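Local coordinates for protein putative acetyltransferase (Streptococcus mutans, PDB 3LD2) that binds coenzyme A and is probably a GNAT-fold acyltransferase that moves acyl groups from the cofactor to an acceptor, at residues E58-V63 and S151-A156; V145-L150 and L158-L163; R170-F175 and Y181-I186. All blocks are in the same frame, centred on the assembly; numbering follows the deposited sequence.

Overall arrangement
From the N terminus, the chain first supplies the loop 58-63 between helices 45-55 and 70-77; contact 1 joins it to residues 151-156, closing a loop of 87 residues that includes helices 70-77 and 126-138 and strands 82-88, 92-100, 110-117 and 144-150. Contact 2 crosses it: strand 144-150 precedes residues 151-156 and helix 154-162 runs on from them, and the helix folds back on the strand. Contact 3 comes later in series, within the hairpin of strands 166-177 and 180-190. Strand 180-190 lies beside strand 144-150, joining contacts 2 and 3 in one sheet, and Leu150 packs on Phe175. Contacts 1 and 2 both touch coenzyme A.

Contact 1: residues E58-V63 and S151-A156; sequences EQNTPV and SSNQEA. With COA (coenzyme A), chain E.
Ser152 and Gln59 are joined by the one direct hydrogen bond between 58-63 and 151-156: Ser152 OG donates to Gln59 O at 2.8 Å. The hydroxyl approaches from above the carbonyl plane, 37° out of it. The first torsion of Ser152 sets OG between its own N and C and turns it to the loop. A water widens this polar link, donating to Ser152 OG and to Glu58 O, so the serine oxygen is gripped twice.

Van der Waals contact accompanies these bonds. Gln59 lays its amide alongside Ser152, with OE1 3.9 Å from Ser152 CB; that oxygen is hydrogen-bonded to Lys178. Next along, Asn60 CB lies against Asn153 OD1 at 3.0 Å, while Asn60 is held in place by bonds from ND2 to Thr55 O and from Ser57 N to OD1.

Coenzyme A lies beyond the two asparagines. With CG swung away from its backbone N (chi1 -159°), Asn153 presents OD1 to coenzyme A N4P at 2.8 Å, a weak hydrogen bond with an angle of only 122° at the hydrogen. Asn60 ND2 lies 3.3 Å from coenzyme A C6P, and Ala156 CB packs 3.7 Å from coenzyme A C3P. Asn153 sits at the N-cap position of helix 154-162, and the contact forms a wall of the GNAT coenzyme A pocket beside the pantetheine arm.

Contact 2: residues V145-L150 and L158-L163; sequences VLIHVL and LFYKKL. With COA (coenzyme A), chain E.
Ile147 of strand 144-150 and Tyr160 of helix 154-162 approach from opposite directions, and the tip of the isoleucine meets the face of the tyrosine ring. Ile147 CD1 stands over the middle of the Tyr160 ring, 3.4 Å from its centroid and 12° off the ring normal, a CH-pi contact. The reach comes from Ile147 chi1 of 53°, which brings CG1 between the backbone N and C, followed by an extended chi2 that carries CD1 out to the ring. Val149, two residues on along the same strand face, adds a slanting contact: its CG2 lies 3.8 Å from Tyr160 CE2. The CA atoms of Val149 and Tyr160 are 9.4 Å apart. Ile115 of the neighbouring strand and the ring of Phe165 also pack on Tyr160.

The next side of the helix faces coenzyme A. Leu163 CD2 and coenzyme A CCP lie over opposite faces of the Phe159 ring, each offset toward its rim, while the ribose oxygen O4B of coenzyme A approaches the ring edge in plane, 3.2 Å from Phe159 CD1. Lys162 folds round to donate from NZ to coenzyme A O3B at 3.0 Å, at the 3'-phosphate ester. Tyr160 OH comes 3.8 Å from coenzyme A C2P, close to the thiol end. The helix thus packs on the strand here through apolar and CH-pi contacts alone, and this segment's hydrogen bond to the cofactor comes from Lys162, which takes no part in that packing.

Contact 3: residues R170-F175 and Y181-I186; sequences RLTKQF and YVDDLI
Strands 166-177 and 180-190 form an antiparallel beta hairpin interrupted by a classic beta bulge, in which Gln174 and Phe175 both face Val182; between Leu171 and Phe175 the register shifts by two. Leu171 and Asp184 make a hydrogen-bonded pair before the bulge, with Leu171 N to Asp184 O at 2.8 Å, and Phe175 and Val182 make another after it.

Between the two pairs the chain turns a corner at Thr172 and Lys173, and the Asp183 carboxylate bonds both to the corner and to the strand before it. Its OD1 accepts from Lys173 N at 2.7 Å, nearly straight at 167°. Its OD2 takes a salt bridge from Arg170, whose extended chain brings NE to 2.9 Å and NH2 to 3.1 Å of the same oxygen. The carboxylate and guanidinium planes are 53° apart.

On the same face as Arg170, Leu185 runs beside the arginine stem, CD2 to Arg170 CG 3.7 Å. Asp184 lies on the other face, where its CB touches Gln174 CG at 3.7 Å and the Phe175 ring, while its OD2 is hydrogen-bonded to His148. Asp183 OD2 lies almost in the guanidinium plane, yet Arg170 NE and NH2 both reach it from one face of the carboxylate, NE 58° out of that plane.

Contact 1: residues E58-V63 and S151-A156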
loop_
_atom_site.group_PDB
_atom_site.type_symbol
_atom_site.label_atom_id
_atom_site.label_comp_id
_atom_site.label_asym_id
_atom_site.label_seq_id
_atom_site.Cartn_x
_atom_site.Cartn_y
_atom_site.Cartn_z
ATOM N N GLU A 58 -0.179 14.585 4.340
ATOM C CA GLU A 58 -0.631 14.497 5.718
ATOM C C GLU A 58 -2.059 14.019 5.784
ATOM O O GLU A 58 -2.567 13.727 6.862
ATOM C CB GLU A 58 -0.508 15.850 6.409
ATOM C CG GLU A 58 0.939 16.278 6.592
ATOM C CD GLU A 58 1.106 17.444 7.537
ATOM O OE1 GLU A 58 0.550 18.528 7.228
ATOM O OE2 GLU A 58 1.802 17.273 8.579
ATOM N N GLN A 59 -2.712 13.928 4.631
ATOM C CA GLN A 59 -4.059 13.365 4.587
ATOM C C GLN A 59 -4.061 11.812 4.587
ATOM O O GLN A 59 -5.041 11.196 4.983
ATOM C CB GLN A 59 -4.824 13.919 3.374
ATOM C CG GLN A 59 -6.330 13.639 3.357
ATOM C CD GLN A 59 -7.132 14.643 4.190
ATOM O OE1 GLN A 59 -6.684 15.100 5.254
ATOM N NE2 GLN A 59 -8.333 14.986 3.710
ATOM N N ASN A 60 -2.975 11.171 4.161
ATOM C CA ASN A 60 -3.000 9.709 4.037
ATOM C C ASN A 60 -1.896 8.965 4.782
ATOM O O ASN A 60 -1.900 7.736 4.815
ATOM C CB ASN A 60 -3.026 9.272 2.565
ATOM C CG ASN A 60 -1.833 9.797 1.776
ATOM O OD1 ASN A 60 -0.717 9.868 2.291
ATOM N ND2 ASN A 60 -2.070 10.184 0.524
ATOM N N THR A 61 -0.959 9.699 5.376
ATOM C CA THR A 61 0.083 9.087 6.186
ATOM C C THR A 61 0.447 10.019 7.360
ATOM O O THR A 61 0.369 11.230 7.221
ATOM C CB THR A 61 1.338 8.786 5.321
ATOM O OG1 THR A 61 2.396 8.347 6.158
ATOM C CG2 THR A 61 1.817 10.036 4.578
ATOM N N PRO A 62 0.832 9.457 8.529
ATOM C CA PRO A 62 1.233 10.268 9.695
ATOM C C PRO A 62 2.743 10.465 9.797
ATOM O O PRO A 62 3.201 11.235 10.647
ATOM C CB PRO A 62 0.774 9.427 10.888
ATOM C CG PRO A 62 0.306 8.094 10.319
ATOM C CD PRO A 62 0.708 8.032 8.881
ATOM N N VAL A 63 3.497 9.764 8.951
ATOM C CA VAL A 63 4.953 9.923 8.870
ATOM C C VAL A 63 5.390 11.257 8.281
ATOM O O VAL A 63 4.719 11.820 7.416
ATOM C CB VAL A 63 5.574 8.841 7.974
ATOM C CG1 VAL A 63 7.012 8.632 8.361
ATOM C CG2 VAL A 63 4.790 7.541 8.083
ATOM N N SER A 151 -8.119 7.651 9.269
ATOM C CA SER A 151 -9.547 7.922 9.075
ATOM C C SER A 151 -9.809 9.110 8.127
ATOM O O SER A 151 -10.911 9.295 7.641
ATOM C CB SER A 151 -10.289 8.070 10.419
ATOM O OG SER A 151 -9.833 9.167 11.185
ATOM N N SER A 152 -8.767 9.885 7.850
ATOM C CA SER A 152 -8.842 11.000 6.949
ATOM C C SER A 152 -8.755 10.545 5.499
ATOM O O SER A 152 -9.027 11.317 4.570
ATOM C CB SER A 152 -7.692 11.958 7.251
ATOM O OG SER A 152 -6.460 11.267 7.341
ATOM N N ASN A 153 -8.341 9.296 5.300
ATOM C CA ASN A 153 -8.132 8.768 3.954
ATOM C C ASN A 153 -9.411 8.209 3.381
ATOM O O ASN A 153 -9.610 7.005 3.296
ATOM C CB ASN A 153 -7.034 7.731 3.931
ATOM C CG ASN A 153 -6.468 7.541 2.546
ATOM O OD1 ASN A 153 -5.285 7.254 2.379
ATOM N ND2 ASN A 153 -7.303 7.731 1.541
ATOM N N GLN A 154 -10.273 9.130 2.984
ATOM C CA GLN A 154 -11.634 8.837 2.583
ATOM C C GLN A 154 -11.716 7.875 1.427
ATOM O O GLN A 154 -12.592 7.012 1.409
ATOM C CB GLN A 154 -12.326 10.142 2.184
ATOM C CG GLN A 154 -13.748 9.979 1.750
ATOM C CD GLN A 154 -14.452 11.298 1.739
ATOM O OE1 GLN A 154 -13.969 12.268 2.352
ATOM N NE2 GLN A 154 -15.593 11.368 1.042
ATOM N N GLU A 155 -10.834 8.036 0.442
ATOM C CA GLU A 155 -10.888 7.159 -0.729
ATOM C C GLU A 155 -10.373 5.760 -0.419
ATOM O O GLU A 155 -10.904 4.781 -0.953
ATOM C CB GLU A 155 -10.171 7.750 -1.950
ATOM C CG GLU A 155 -8.926 8.530 -1.641
ATOM C CD GLU A 155 -9.234 9.959 -1.244
ATOM O OE1 GLU A 155 -8.516 10.516 -0.372
ATOM O OE2 GLU A 155 -10.207 10.517 -1.806
ATOM N N ALA A 156 -9.352 5.667 0.435
ATOM C CA ALA A 156 -8.848 4.370 0.882
ATOM C C ALA A 156 -9.910 3.616 1.680
ATOM O O ALA A 156 -10.124 2.410 1.482
ATOM C CB ALA A 156 -7.564 4.516 1.686
HETATM N N1A COA E . -14.503 8.266 -4.001
HETATM C C2A COA E . -15.488 7.181 -3.776
HETATM N N3A COA E . -15.060 5.753 -3.971
HETATM C C4A COA E . -13.690 5.457 -4.358
HETATM C C5A COA E . -12.713 6.538 -4.560
HETATM C C6A COA E . -13.123 7.966 -4.387
HETATM N N6A COA E . -12.118 8.993 -4.607
HETATM N N7A COA E . -11.405 5.979 -4.940
HETATM C C8A COA E . -11.581 4.547 -4.954
HETATM N N9A COA E . -12.962 4.228 -4.507
HETATM C C1B COA E . -13.393 2.960 -4.793
HETATM C C2B COA E . -14.671 2.565 -5.507
HETATM O O2B COA E . -15.939 3.088 -5.254
HETATM C C3B COA E . -14.369 1.415 -6.365
HETATM O O3B COA E . -15.263 0.885 -7.292
HETATM P P3B COA E . -15.630 1.834 -8.629
HETATM O O7A COA E . -16.235 0.774 -9.739
HETATM O O8A COA E . -16.786 2.976 -8.282
HETATM O O9A COA E . -14.471 2.552 -9.127
HETATM C C4B COA E . -12.887 1.136 -6.212
HETATM O O4B COA E . -12.304 2.123 -5.286
HETATM C C5B COA E . -11.943 0.308 -7.012
HETATM O O5B COA E . -11.450 1.460 -7.672
HETATM P P1A COA E . -9.941 1.673 -8.288
HETATM O O1A COA E . -10.073 2.520 -9.702
HETATM O O2A COA E . -9.350 0.359 -8.496
HETATM O O3A COA E . -9.030 2.530 -7.230
HETATM P P2A COA E . -7.754 3.465 -7.654
HETATM O O4A COA E . -8.298 4.956 -8.105
HETATM O O5A COA E . -6.976 2.873 -8.735
HETATM O O6A COA E . -6.823 3.686 -6.318
HETATM C CBP COA E . -6.331 4.210 -4.120
HETATM C CCP COA E . -7.413 3.630 -5.046
HETATM C CDP COA E . -5.077 3.303 -4.247
HETATM C CEP COA E . -6.840 4.303 -2.657
HETATM C CAP COA E . -5.949 5.620 -4.648
HETATM O OAP COA E . -6.901 6.602 -4.343
HETATM C C9P COA E . -4.653 6.069 -3.989
HETATM O O9P COA E . -3.687 6.168 -4.672
HETATM N N8P COA E . -4.731 6.992 -2.868
HETATM C C7P COA E . -3.542 7.804 -2.703
HETATM C C6P COA E . -2.888 7.576 -1.337
HETATM C C5P COA E . -3.152 6.158 -0.824
HETATM O O5P COA E . -2.544 5.254 -1.285
HETATM N N4P COA E . -4.057 5.916 0.284
HETATM C C3P COA E . -3.879 4.753 1.176
HETATM C C2P COA E . -3.162 3.552 0.550
HETATM S S1P COA E . -1.635 3.243 1.505
HETATM O O HOH W 1 -4.864 13.138 8.604
#

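Contact 2: residues V145-L150 and L158-L163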
loop_
_atom_site.group_PDB
_atom_site.type_symbol
_atom_site.label_atom_id
_atom_site.label_comp_id
_atom_site.label_asym_id
_atom_site.label_seq_id
_atom_site.Cartn_x
_atom_site.Cartn_y
_atom_site.Cartn_z
ATOM N N VAL A 145 -4.228 -10.752 5.918
ATOM C CA VAL A 145 -3.727 -9.439 5.555
ATOM C C VAL A 145 -4.197 -8.434 6.591
ATOM O O VAL A 145 -5.343 -8.449 7.015
ATOM C CB VAL A 145 -4.289 -8.943 4.211
ATOM C CG1 VAL A 145 -3.560 -7.685 3.789
ATOM C CG2 VAL A 145 -4.192 -10.008 3.170
ATOM N N LEU A 146 -3.315 -7.529 6.954
ATOM C CA LEU A 146 -3.681 -6.484 7.861
ATOM C C LEU A 146 -3.020 -5.134 7.490
ATOM O O LEU A 146 -1.807 -5.068 7.257
ATOM C CB LEU A 146 -3.354 -6.934 9.284
ATOM C CG LEU A 146 -3.870 -6.076 10.423
ATOM C CD1 LEU A 146 -4.294 -6.920 11.583
ATOM C CD2 LEU A 146 -2.765 -5.124 10.831
ATOM N N ILE A 147 -3.837 -4.074 7.440
ATOM C CA ILE A 147 -3.353 -2.717 7.152
ATOM C C ILE A 147 -3.914 -1.644 8.081
ATOM O O ILE A 147 -4.975 -1.803 8.692
ATOM C CB ILE A 147 -3.691 -2.287 5.720
ATOM C CG1 ILE A 147 -5.186 -2.476 5.470
ATOM C CG2 ILE A 147 -2.837 -3.071 4.698
ATOM C CD1 ILE A 147 -5.606 -2.211 4.049
ATOM N N HIS A 148 -3.182 -0.545 8.163
ATOM C CA HIS A 148 -3.572 0.629 8.927
ATOM C C HIS A 148 -3.983 1.740 7.967
ATOM O O HIS A 148 -3.230 2.066 7.051
ATOM C CB HIS A 148 -2.389 1.123 9.736
ATOM C CG HIS A 148 -2.029 0.235 10.880
ATOM N ND1 HIS A 148 -2.294 0.569 12.189
ATOM C CD2 HIS A 148 -1.427 -0.978 10.914
ATOM C CE1 HIS A 148 -1.862 -0.396 12.981
ATOM N NE2 HIS A 148 -1.331 -1.345 12.232
ATOM N N VAL A 149 -5.167 2.316 8.169
ATOM C CA VAL A 149 -5.663 3.390 7.315
ATOM C C VAL A 149 -6.037 4.586 8.197
ATOM O O VAL A 149 -6.825 4.449 9.129
ATOM C CB VAL A 149 -6.894 2.926 6.491
ATOM C CG1 VAL A 149 -7.229 3.929 5.391
ATOM C CG2 VAL A 149 -6.666 1.559 5.876
ATOM N N LEU A 150 -5.446 5.749 7.932
ATOM C CA LEU A 150 -5.872 6.997 8.567
ATOM C C LEU A 150 -7.339 7.241 8.259
ATOM O O LEU A 150 -7.753 7.041 7.121
ATOM C CB LEU A 150 -5.090 8.170 8.016
ATOM C CG LEU A 150 -3.651 8.286 8.473
ATOM C CD1 LEU A 150 -3.142 9.690 8.144
ATOM C CD2 LEU A 150 -3.555 7.987 9.974
ATOM N N LEU A 158 -13.021 3.743 1.312
ATOM C CA LEU A 158 -14.073 3.239 0.438
ATOM C C LEU A 158 -13.551 2.117 -0.457
ATOM O O LEU A 158 -14.213 1.103 -0.670
ATOM C CB LEU A 158 -14.639 4.383 -0.401
ATOM C CG LEU A 158 -15.451 5.388 0.410
ATOM C CD1 LEU A 158 -15.923 6.537 -0.458
ATOM C CD2 LEU A 158 -16.648 4.700 1.086
ATOM N N PHE A 159 -12.346 2.329 -0.977
ATOM C CA PHE A 159 -11.600 1.332 -1.737
ATOM C C PHE A 159 -11.559 -0.013 -1.004
ATOM O O PHE A 159 -12.019 -1.034 -1.537
ATOM C CB PHE A 159 -10.178 1.873 -1.964
ATOM C CG PHE A 159 -9.316 1.014 -2.839
ATOM C CD1 PHE A 159 -9.636 0.804 -4.166
ATOM C CD2 PHE A 159 -8.147 0.450 -2.335
ATOM C CE1 PHE A 159 -8.803 0.032 -4.981
ATOM C CE2 PHE A 159 -7.309 -0.311 -3.135
ATOM C CZ PHE A 159 -7.638 -0.523 -4.456
ATOM N N TYR A 160 -11.038 -0.006 0.226
ATOM C CA TYR A 160 -10.824 -1.255 0.959
ATOM C C TYR A 160 -12.118 -1.981 1.292
ATOM O O TYR A 160 -12.195 -3.215 1.177
ATOM C CB TYR A 160 -9.988 -1.034 2.216
ATOM C CG TYR A 160 -8.543 -0.738 1.905
ATOM C CD1 TYR A 160 -7.842 -1.517 0.995
ATOM C CD2 TYR A 160 -7.880 0.310 2.522
ATOM C CE1 TYR A 160 -6.507 -1.255 0.697
ATOM C CE2 TYR A 160 -6.556 0.586 2.243
ATOM C CZ TYR A 160 -5.864 -0.207 1.331
ATOM O OH TYR A 160 -4.539 0.063 1.049
ATOM N N LYS A 161 -13.136 -1.219 1.681
ATOM C CA LYS A 161 -14.455 -1.790 1.914
ATOM C C LYS A 161 -14.994 -2.407 0.628
ATOM O O LYS A 161 -15.542 -3.515 0.627
ATOM C CB LYS A 161 -15.428 -0.722 2.402
ATOM C CG LYS A 161 -16.691 -1.319 2.993
ATOM C CD LYS A 161 -16.371 -1.886 4.385
ATOM C CE LYS A 161 -17.208 -3.119 4.770
ATOM N NZ LYS A 161 -16.643 -3.631 6.046
ATOM N N LYS A 162 -14.842 -1.675 -0.469
ATOM C CA LYS A 162 -15.328 -2.152 -1.761
ATOM C C LYS A 162 -14.684 -3.499 -2.139
ATOM O O LYS A 162 -15.372 -4.422 -2.549
ATOM C CB LYS A 162 -15.114 -1.081 -2.835
ATOM C CG LYS A 162 -15.790 -1.330 -4.175
ATOM C CD LYS A 162 -17.299 -1.540 -4.058
ATOM C CE LYS A 162 -18.041 -0.995 -5.294
ATOM N NZ LYS A 162 -17.277 -1.156 -6.560
ATOM N N LEU A 163 -13.369 -3.614 -1.964
ATOM C CA LEU A 163 -12.632 -4.843 -2.301
ATOM C C LEU A 163 -12.792 -5.957 -1.274
ATOM O O LEU A 163 -12.110 -6.970 -1.344
ATOM C CB LEU A 163 -11.141 -4.537 -2.492
ATOM C CG LEU A 163 -10.748 -4.053 -3.897
ATOM C CD1 LEU A 163 -11.941 -3.632 -4.739
ATOM C CD2 LEU A 163 -9.734 -2.933 -3.819
HETATM N N1A COA E . -14.503 8.266 -4.001
HETATM C C2A COA E . -15.488 7.181 -3.776
HETATM N N3A COA E . -15.060 5.753 -3.971
HETATM C C4A COA E . -13.690 5.457 -4.358
HETATM C C5A COA E . -12.713 6.538 -4.560
HETATM C C6A COA E . -13.123 7.966 -4.387
HETATM N N6A COA E . -12.118 8.993 -4.607
HETATM N N7A COA E . -11.405 5.979 -4.940
HETATM C C8A COA E . -11.581 4.547 -4.954
HETATM N N9A COA E . -12.962 4.228 -4.507
HETATM C C1B COA E . -13.393 2.960 -4.793
HETATM C C2B COA E . -14.671 2.565 -5.507
HETATM O O2B COA E . -15.939 3.088 -5.254
HETATM C C3B COA E . -14.369 1.415 -6.365
HETATM O O3B COA E . -15.263 0.885 -7.292
HETATM P P3B COA E . -15.630 1.834 -8.629
HETATM O O7A COA E . -16.235 0.774 -9.739
HETATM O O8A COA E . -16.786 2.976 -8.282
HETATM O O9A COA E . -14.471 2.552 -9.127
HETATM C C4B COA E . -12.887 1.136 -6.212
HETATM O O4B COA E . -12.304 2.123 -5.286
HETATM C C5B COA E . -11.943 0.308 -7.012
HETATM O O5B COA E . -11.450 1.460 -7.672
HETATM P P1A COA E . -9.941 1.673 -8.288
HETATM O O1A COA E . -10.073 2.520 -9.702
HETATM O O2A COA E . -9.350 0.359 -8.496
HETATM O O3A COA E . -9.030 2.530 -7.230
HETATM P P2A COA E . -7.754 3.465 -7.654
HETATM O O4A COA E . -8.298 4.956 -8.105
HETATM O O5A COA E . -6.976 2.873 -8.735
HETATM O O6A COA E . -6.823 3.686 -6.318
HETATM C CBP COA E . -6.331 4.210 -4.120
HETATM C CCP COA E . -7.413 3.630 -5.046
HETATM C CDP COA E . -5.077 3.303 -4.247
HETATM C CEP COA E . -6.840 4.303 -2.657
HETATM C CAP COA E . -5.949 5.620 -4.648
HETATM O OAP COA E . -6.901 6.602 -4.343
HETATM C C9P COA E . -4.653 6.069 -3.989
HETATM O O9P COA E . -3.687 6.168 -4.672
HETATM N N8P COA E . -4.731 6.992 -2.868
HETATM C C7P COA E . -3.542 7.804 -2.703
HETATM C C6P COA E . -2.888 7.576 -1.337
HETATM C C5P COA E . -3.152 6.158 -0.824
HETATM O O5P COA E . -2.544 5.254 -1.285
HETATM N N4P COA E . -4.057 5.916 0.284
HETATM C C3P COA E . -3.879 4.753 1.176
HETATM C C2P COA E . -3.162 3.552 0.550
HETATM S S1P COA E . -1.635 3.243 1.505
#

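Contact 3: residues R170-F175 and Y181-I186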
loop_
_atom_site.group_PDB
_atom_site.type_symbol
_atom_site.label_atom_id
_atom_site.label_comp_id
_atom_site.label_asym_id
_atom_site.label_seq_id
_atom_site.Cartn_x
_atom_site.Cartn_y
_atom_site.Cartn_z
ATOM N N ARG A 170 -10.460 0.048 15.506
ATOM C CA ARG A 170 -10.350 1.477 15.376
ATOM C C ARG A 170 -9.587 1.996 16.579
ATOM O O ARG A 170 -9.995 1.772 17.696
ATOM C CB ARG A 170 -11.737 2.084 15.297
ATOM C CG ARG A 170 -11.735 3.571 15.471
ATOM C CD ARG A 170 -13.098 4.186 15.242
ATOM N NE ARG A 170 -13.065 5.533 15.799
ATOM C CZ ARG A 170 -13.839 5.957 16.791
ATOM N NH1 ARG A 170 -14.753 5.145 17.323
ATOM N NH2 ARG A 170 -13.706 7.199 17.233
ATOM N N LEU A 171 -8.444 2.636 16.342
ATOM C CA LEU A 171 -7.676 3.267 17.405
ATOM C C LEU A 171 -7.969 4.755 17.385
ATOM O O LEU A 171 -7.709 5.464 16.417
ATOM C CB LEU A 171 -6.182 3.034 17.237
ATOM C CG LEU A 171 -5.741 1.573 17.170
ATOM C CD1 LEU A 171 -4.215 1.470 17.188
ATOM C CD2 LEU A 171 -6.360 0.790 18.322
ATOM N N THR A 172 -8.509 5.198 18.500
ATOM C CA THR A 172 -9.015 6.523 18.699
ATOM C C THR A 172 -7.931 7.557 18.903
ATOM O O THR A 172 -6.998 7.377 19.720
ATOM C CB THR A 172 -9.917 6.482 19.917
ATOM O OG1 THR A 172 -11.263 6.290 19.476
ATOM C CG2 THR A 172 -9.800 7.745 20.743
ATOM N N LYS A 173 -8.072 8.641 18.144
ATOM C CA LYS A 173 -7.189 9.798 18.244
ATOM C C LYS A 173 -5.714 9.447 18.226
ATOM O O LYS A 173 -4.934 10.024 18.976
ATOM C CB LYS A 173 -7.519 10.612 19.490
ATOM C CG LYS A 173 -8.852 11.325 19.379
ATOM C CD LYS A 173 -9.366 11.777 20.713
ATOM C CE LYS A 173 -10.528 10.899 21.137
ATOM N NZ LYS A 173 -10.566 10.649 22.614
ATOM N N GLN A 174 -5.328 8.528 17.347
ATOM C CA GLN A 174 -3.938 8.088 17.256
ATOM C C GLN A 174 -3.011 9.186 16.781
ATOM O O GLN A 174 -1.858 9.250 17.186
ATOM C CB GLN A 174 -3.796 6.886 16.317
ATOM C CG GLN A 174 -4.016 5.540 16.971
ATOM C CD GLN A 174 -3.314 5.416 18.298
ATOM O OE1 GLN A 174 -3.826 5.862 19.321
ATOM N NE2 GLN A 174 -2.138 4.792 18.294
ATOM N N PHE A 175 -3.500 10.050 15.904
ATOM C CA PHE A 175 -2.611 11.046 15.317
ATOM C C PHE A 175 -3.222 12.430 15.278
ATOM O O PHE A 175 -4.427 12.594 15.074
ATOM C CB PHE A 175 -2.208 10.623 13.907
ATOM C CG PHE A 175 -1.685 9.222 13.829
ATOM C CD1 PHE A 175 -0.432 8.909 14.339
ATOM C CD2 PHE A 175 -2.448 8.222 13.268
ATOM C CE1 PHE A 175 0.048 7.624 14.293
ATOM C CE2 PHE A 175 -1.970 6.929 13.202
ATOM C CZ PHE A 175 -0.721 6.629 13.707
ATOM N N TYR A 181 -7.597 15.577 15.128
ATOM C CA TYR A 181 -7.297 14.262 15.691
ATOM C C TYR A 181 -7.769 13.192 14.752
ATOM O O TYR A 181 -8.958 13.055 14.488
ATOM C CB TYR A 181 -7.916 14.076 17.083
ATOM C CG TYR A 181 -7.110 14.813 18.098
ATOM C CD1 TYR A 181 -5.943 14.259 18.621
ATOM C CD2 TYR A 181 -7.463 16.097 18.487
ATOM C CE1 TYR A 181 -5.158 14.959 19.550
ATOM C CE2 TYR A 181 -6.686 16.805 19.411
ATOM C CZ TYR A 181 -5.540 16.234 19.931
ATOM O OH TYR A 181 -4.786 16.946 20.829
ATOM N N VAL A 182 -6.826 12.420 14.240
ATOM C CA VAL A 182 -7.173 11.402 13.262
ATOM C C VAL A 182 -7.148 10.035 13.916
ATOM O O VAL A 182 -6.311 9.778 14.780
ATOM C CB VAL A 182 -6.228 11.484 12.050
ATOM C CG1 VAL A 182 -6.674 10.524 10.953
ATOM C CG2 VAL A 182 -6.206 12.919 11.546
ATOM N N ASP A 183 -8.098 9.189 13.546
ATOM C CA ASP A 183 -8.112 7.805 14.010
ATOM C C ASP A 183 -7.329 6.874 13.083
ATOM O O ASP A 183 -7.109 7.160 11.900
ATOM C CB ASP A 183 -9.541 7.281 14.099
ATOM C CG ASP A 183 -10.374 7.987 15.169
ATOM O OD1 ASP A 183 -9.812 8.565 16.128
ATOM O OD2 ASP A 183 -11.610 7.931 15.039
ATOM N N ASP A 184 -6.935 5.739 13.631
ATOM C CA ASP A 184 -6.257 4.716 12.868
ATOM C C ASP A 184 -7.224 3.560 12.682
ATOM O O ASP A 184 -7.623 2.911 13.652
ATOM C CB ASP A 184 -5.021 4.264 13.631
ATOM C CG ASP A 184 -4.128 3.354 12.820
ATOM O OD1 ASP A 184 -4.241 3.350 11.571
ATOM O OD2 ASP A 184 -3.298 2.655 13.447
ATOM N N LEU A 185 -7.626 3.306 11.445
ATOM C CA LEU A 185 -8.536 2.208 11.176
ATOM C C LEU A 185 -7.760 1.026 10.652
ATOM O O LEU A 185 -6.965 1.153 9.721
ATOM C CB LEU A 185 -9.602 2.611 10.172
ATOM C CG LEU A 185 -10.335 3.908 10.479
ATOM C CD1 LEU A 185 -11.347 4.180 9.370
ATOM C CD2 LEU A 185 -10.974 3.804 11.847
ATOM N N ILE A 186 -7.988 -0.123 11.274
ATOM C CA ILE A 186 -7.204 -1.301 10.991
ATOM C C ILE A 186 -8.072 -2.230 10.204
ATOM O O ILE A 186 -9.091 -2.691 10.719
ATOM C CB ILE A 186 -6.729 -1.967 12.287
ATOM C CG1 ILE A 186 -5.794 -1.005 13.008
ATOM C CG2 ILE A 186 -6.012 -3.296 11.989
ATOM C CD1 ILE A 186 -5.166 -1.574 14.228
#